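Local coordinates for protein FACT-Spt16 (PDB 5CE6) that probably acts as a histone chaperone in the FACT complex, with its N-terminal domain probably binding histones H3-H4 during transcription, at residues A[331-334]-A[335-338]; A[397-400]-A[401-404]. All coordinates share one frame; numbering follows the deposited sequence.

In the fold
Both contacts are local pairings within the M24-family part of the chain. Contact 1 lies within helix 323-342, while contact 2 is the turn that leads into strand 403-414. Each is part core, part surface: in contact 1 V331, L332, A335 and Q336 are buried while K334 and E337 are exposed, and in contact 2 V398, G401 and M402 are buried while K399 and E400 are exposed. Both pack against strand 424-435 and helix 349-363. Contact 1 repeats main-chain helix bonds and adds a leucine-glutamate touch at the helix surface, whereas contact 2 combines one turn bond with a buried methionine whose sulfur meets a backbone N-H. Their centres are about 20 Å apart.

Contact 1: residues A[331-334]-A[335-338]; sequences VLLK and AQEA
L333 and E337 meet one turn apart on helix 323-342, where the glutamate side chain lies across the branched end of the leucine. The backbone sets the pairing: E337 N donates to L333 O at 2.9 Å, one of four successive i+4 bonds accepted by V331 O, L332 O, L333 O and K334 O. With CG placed beside its own backbone N (chi1 -69°), the E337 side chain runs back along the helix. E337 CB stands 3.5 Å from L333 O, and E337 CG comes closer to the same oxygen, at 3.2 Å. E337 CD then reaches the leucine methyl, 4.0 Å from L333 CD1. At the tip the carboxylate divides its contacts: E337 OE2 sits 3.8 Å from L333 CD1, while E337 OE1 lies beside the backbone, 3.6 Å from K334 CA. The leucine, with CG opposite its backbone N across the CA–CB bond (chi1 175°), offers CG and CD1 to this carboxylate. Replacing L333 with alanine removes CG and CD1 from beside E337 CD and OE2, and would probably leave that side of the carboxylate freer to swing and lose the touch on L429. The extended K334 chain takes another course, ending in a salt bridge to D363. Q336 bends inward to hydrogen-bond K449 and D431. The helix thus covers the curved sheet of the pita-bread fold usual for M24 relatives: L332 packs on L408 and F410 of strand 403-414 and on L427 and L429 of strand 424-435, while V331, A335 and A338 face V359 and V360 of helix 349-363.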
loop_
_atom_site.group_PDB
_atom_site.type_symbol
_atom_site.label_atom_id
_atom_site.label_comp_id
_atom_site.label_asym_id
_atom_site.label_seq_id
_atom_site.Cartn_x
_atom_site.Cartn_y
_atom_site.Cartn_z
ATOM N N VAL A 331 -16.348 2.658 20.626
ATOM C CA VAL A 331 -15.129 2.010 21.112
ATOM C C VAL A 331 -14.079 1.896 20.003
ATOM O O VAL A 331 -12.888 2.171 20.218
ATOM C CB VAL A 331 -15.429 0.636 21.724
ATOM C CG1 VAL A 331 -14.142 -0.064 22.140
ATOM C CG2 VAL A 331 -16.361 0.792 22.933
ATOM N N LEU A 332 -14.522 1.507 18.811
ATOM C CA LEU A 332 -13.611 1.418 17.666
ATOM C C LEU A 332 -12.961 2.762 17.366
ATOM O O LEU A 332 -11.761 2.830 17.105
ATOM C CB LEU A 332 -14.338 0.903 16.421
ATOM C CG LEU A 332 -13.402 0.762 15.213
ATOM C CD1 LEU A 332 -12.371 -0.322 15.517
ATOM C CD2 LEU A 332 -14.202 0.395 13.965
ATOM N N LEU A 333 -13.756 3.827 17.375
ATOM C CA LEU A 333 -13.218 5.163 17.135
ATOM C C LEU A 333 -12.153 5.551 18.167
ATOM O O LEU A 333 -11.086 6.071 17.812
ATOM C CB LEU A 333 -14.359 6.192 17.093
ATOM C CG LEU A 333 -13.950 7.663 16.977
ATOM C CD1 LEU A 333 -13.092 7.904 15.740
ATOM C CD2 LEU A 333 -15.194 8.521 16.932
ATOM N N LYS A 334 -12.435 5.291 19.438
ATOM C CA LYS A 334 -11.503 5.632 20.513
ATOM C C LYS A 334 -10.228 4.795 20.372
ATOM O O LYS A 334 -9.117 5.285 20.595
ATOM C CB LYS A 334 -12.183 5.405 21.869
ATOM C CG LYS A 334 -11.368 5.788 23.087
ATOM C CD LYS A 334 -12.221 5.590 24.344
ATOM C CE LYS A 334 -11.429 5.824 25.618
ATOM N NZ LYS A 334 -12.323 5.694 26.813
ATOM N N ALA A 335 -10.390 3.538 19.969
ATOM C CA ALA A 335 -9.243 2.661 19.763
ATOM C C ALA A 335 -8.395 3.111 18.579
ATOM O O ALA A 335 -7.161 3.099 18.647
ATOM C CB ALA A 335 -9.689 1.218 19.590
ATOM N N GLN A 336 -9.052 3.486 17.482
ATOM C CA GLN A 336 -8.322 3.955 16.307
ATOM C C GLN A 336 -7.552 5.229 16.626
ATOM O O GLN A 336 -6.406 5.399 16.207
ATOM C CB GLN A 336 -9.267 4.210 15.128
ATOM C CG GLN A 336 -8.512 4.360 13.775
ATOM C CD GLN A 336 -9.015 5.516 12.923
ATOM O OE1 GLN A 336 -9.757 6.373 13.393
ATOM N NE2 GLN A 336 -8.597 5.544 11.655
ATOM N N GLU A 337 -8.190 6.135 17.358
ATOM C CA GLU A 337 -7.534 7.382 17.756
ATOM C C GLU A 337 -6.335 7.097 18.654
ATOM O O GLU A 337 -5.348 7.836 18.628
ATOM C CB GLU A 337 -8.505 8.301 18.501
ATOM C CG GLU A 337 -9.620 8.892 17.649
ATOM C CD GLU A 337 -10.735 9.508 18.500
ATOM O OE1 GLU A 337 -10.932 9.080 19.664
ATOM O OE2 GLU A 337 -11.419 10.422 18.001
ATOM N N ALA A 338 -6.425 6.035 19.454
ATOM C CA ALA A 338 -5.331 5.664 20.352
ATOM C C ALA A 338 -4.126 5.148 19.569
ATOM O O ALA A 338 -2.976 5.415 19.936
ATOM C CB ALA A 338 -5.791 4.634 21.401
#

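Contact 2: residues A[397-400]-A[401-404]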
loop_
_atom_site.group_PDB
_atom_site.type_symbol
_atom_site.label_atom_id
_atom_site.label_comp_id
_atom_site.label_asym_id
_atom_site.label_seq_id
_atom_site.Cartn_x
_atom_site.Cartn_y
_atom_site.Cartn_z
ATOM N N ILE A 397 10.518 0.560 15.161
ATOM C CA ILE A 397 10.383 1.877 15.777
ATOM C C ILE A 397 9.889 2.921 14.772
ATOM O O ILE A 397 10.404 3.012 13.662
ATOM C CB ILE A 397 11.726 2.335 16.366
ATOM C CG1 ILE A 397 12.160 1.382 17.476
ATOM C CG2 ILE A 397 11.620 3.750 16.900
ATOM C CD1 ILE A 397 11.307 1.471 18.709
ATOM N N VAL A 398 8.879 3.693 15.169
ATOM C CA VAL A 398 8.337 4.748 14.318
ATOM C C VAL A 398 9.419 5.792 14.077
ATOM O O VAL A 398 10.123 6.189 15.010
ATOM C CB VAL A 398 7.113 5.414 14.982
ATOM C CG1 VAL A 398 6.620 6.594 14.156
ATOM C CG2 VAL A 398 5.993 4.400 15.169
ATOM N N LYS A 399 9.562 6.205 12.821
ATOM C CA LYS A 399 10.512 7.246 12.445
ATOM C C LYS A 399 9.800 8.364 11.687
ATOM O O LYS A 399 8.822 8.128 10.969
ATOM C CB LYS A 399 11.620 6.664 11.554
ATOM C CG LYS A 399 12.488 5.601 12.216
ATOM C CD LYS A 399 13.164 6.126 13.472
ATOM C CE LYS A 399 14.031 5.053 14.140
ATOM N NZ LYS A 399 14.697 5.539 15.394
ATOM N N GLU A 400 10.304 9.582 11.846
ATOM C CA GLU A 400 9.878 10.717 11.037
ATOM C C GLU A 400 9.885 10.361 9.550
ATOM O O GLU A 400 10.829 9.734 9.047
ATOM C CB GLU A 400 10.827 11.892 11.294
ATOM C CG GLU A 400 10.634 13.094 10.398
ATOM C CD GLU A 400 11.616 14.208 10.722
ATOM O OE1 GLU A 400 12.322 14.111 11.752
ATOM O OE2 GLU A 400 11.681 15.179 9.943
ATOM N N GLY A 401 8.817 10.731 8.848
ATOM C CA GLY A 401 8.732 10.469 7.424
ATOM C C GLY A 401 7.989 9.199 7.060
ATOM O O GLY A 401 7.670 8.982 5.894
ATOM N N MET A 402 7.695 8.357 8.049
ATOM C CA MET A 402 6.880 7.175 7.780
ATOM C C MET A 402 5.447 7.615 7.538
ATOM O O MET A 402 5.010 8.658 8.042
ATOM C CB MET A 402 6.919 6.196 8.951
ATOM C CG MET A 402 8.229 5.447 9.092
ATOM S SD MET A 402 8.151 4.319 10.492
ATOM C CE MET A 402 9.700 3.445 10.269
ATOM N N VAL A 403 4.718 6.810 6.773
ATOM C CA VAL A 403 3.344 7.117 6.428
ATOM C C VAL A 403 2.543 5.854 6.668
ATOM O O VAL A 403 2.953 4.769 6.246
ATOM C CB VAL A 403 3.220 7.529 4.957
ATOM C CG1 VAL A 403 1.772 7.845 4.630
ATOM C CG2 VAL A 403 4.095 8.736 4.685
ATOM N N PHE A 404 1.407 5.983 7.352
ATOM C CA PHE A 404 0.617 4.804 7.709
ATOM C C PHE A 404 -0.830 4.874 7.235
ATOM O O PHE A 404 -1.460 5.935 7.286
ATOM C CB PHE A 404 0.609 4.587 9.239
ATOM C CG PHE A 404 1.936 4.165 9.802
ATOM C CD1 PHE A 404 2.338 2.838 9.744
ATOM C CD2 PHE A 404 2.789 5.105 10.378
ATOM C CE1 PHE A 404 3.570 2.446 10.258
ATOM C CE2 PHE A 404 4.020 4.718 10.896
ATOM C CZ PHE A 404 4.406 3.390 10.836
#
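M402 folds back alongside K399 at the ends of a type II beta turn, K399 to M402, which feeds the chain into strand 403-414 of the pita-bread domain. The two side chains lie next to each other and point the same way. M402 has CG beside its backbone N (chi1 -73°) and is straight beyond it, so that its length runs back past K399 toward I397. K399 CB and K399 CG each lie 4.0 Å from M402 CE, and the bend at chi2 then carries the amino end away. The turn is closed by M402 N donating to K399 O at 3.1 Å, with the donor tilted 30° from the carbonyl plane. M402 CG lies 3.3 Å from K399 O as well. G401 occupies the third place of the turn with a positive phi, where a CB would jam against the carbonyl oxygen of E400. The side chain of E400 extends off the turn in another direction, with E400 CG still 3.4 Å from G401 N, and touches K437. Backbone hydrogen bonds between I435 and both G401 and M402 tie the turn to strand 424-435, and G401 also bonds to the backbone of K198. V398 packs on L343, L349 and I435, and V398 CA lies 3.9 Å from the buried M402 SD. That sulfur, M402 SD, accepts a weak but nearly straight hydrogen bond from K399 N (3.3 Å, 163°). Beyond it, the terminal methyl CE of M402 comes to 3.5 Å from I397 O.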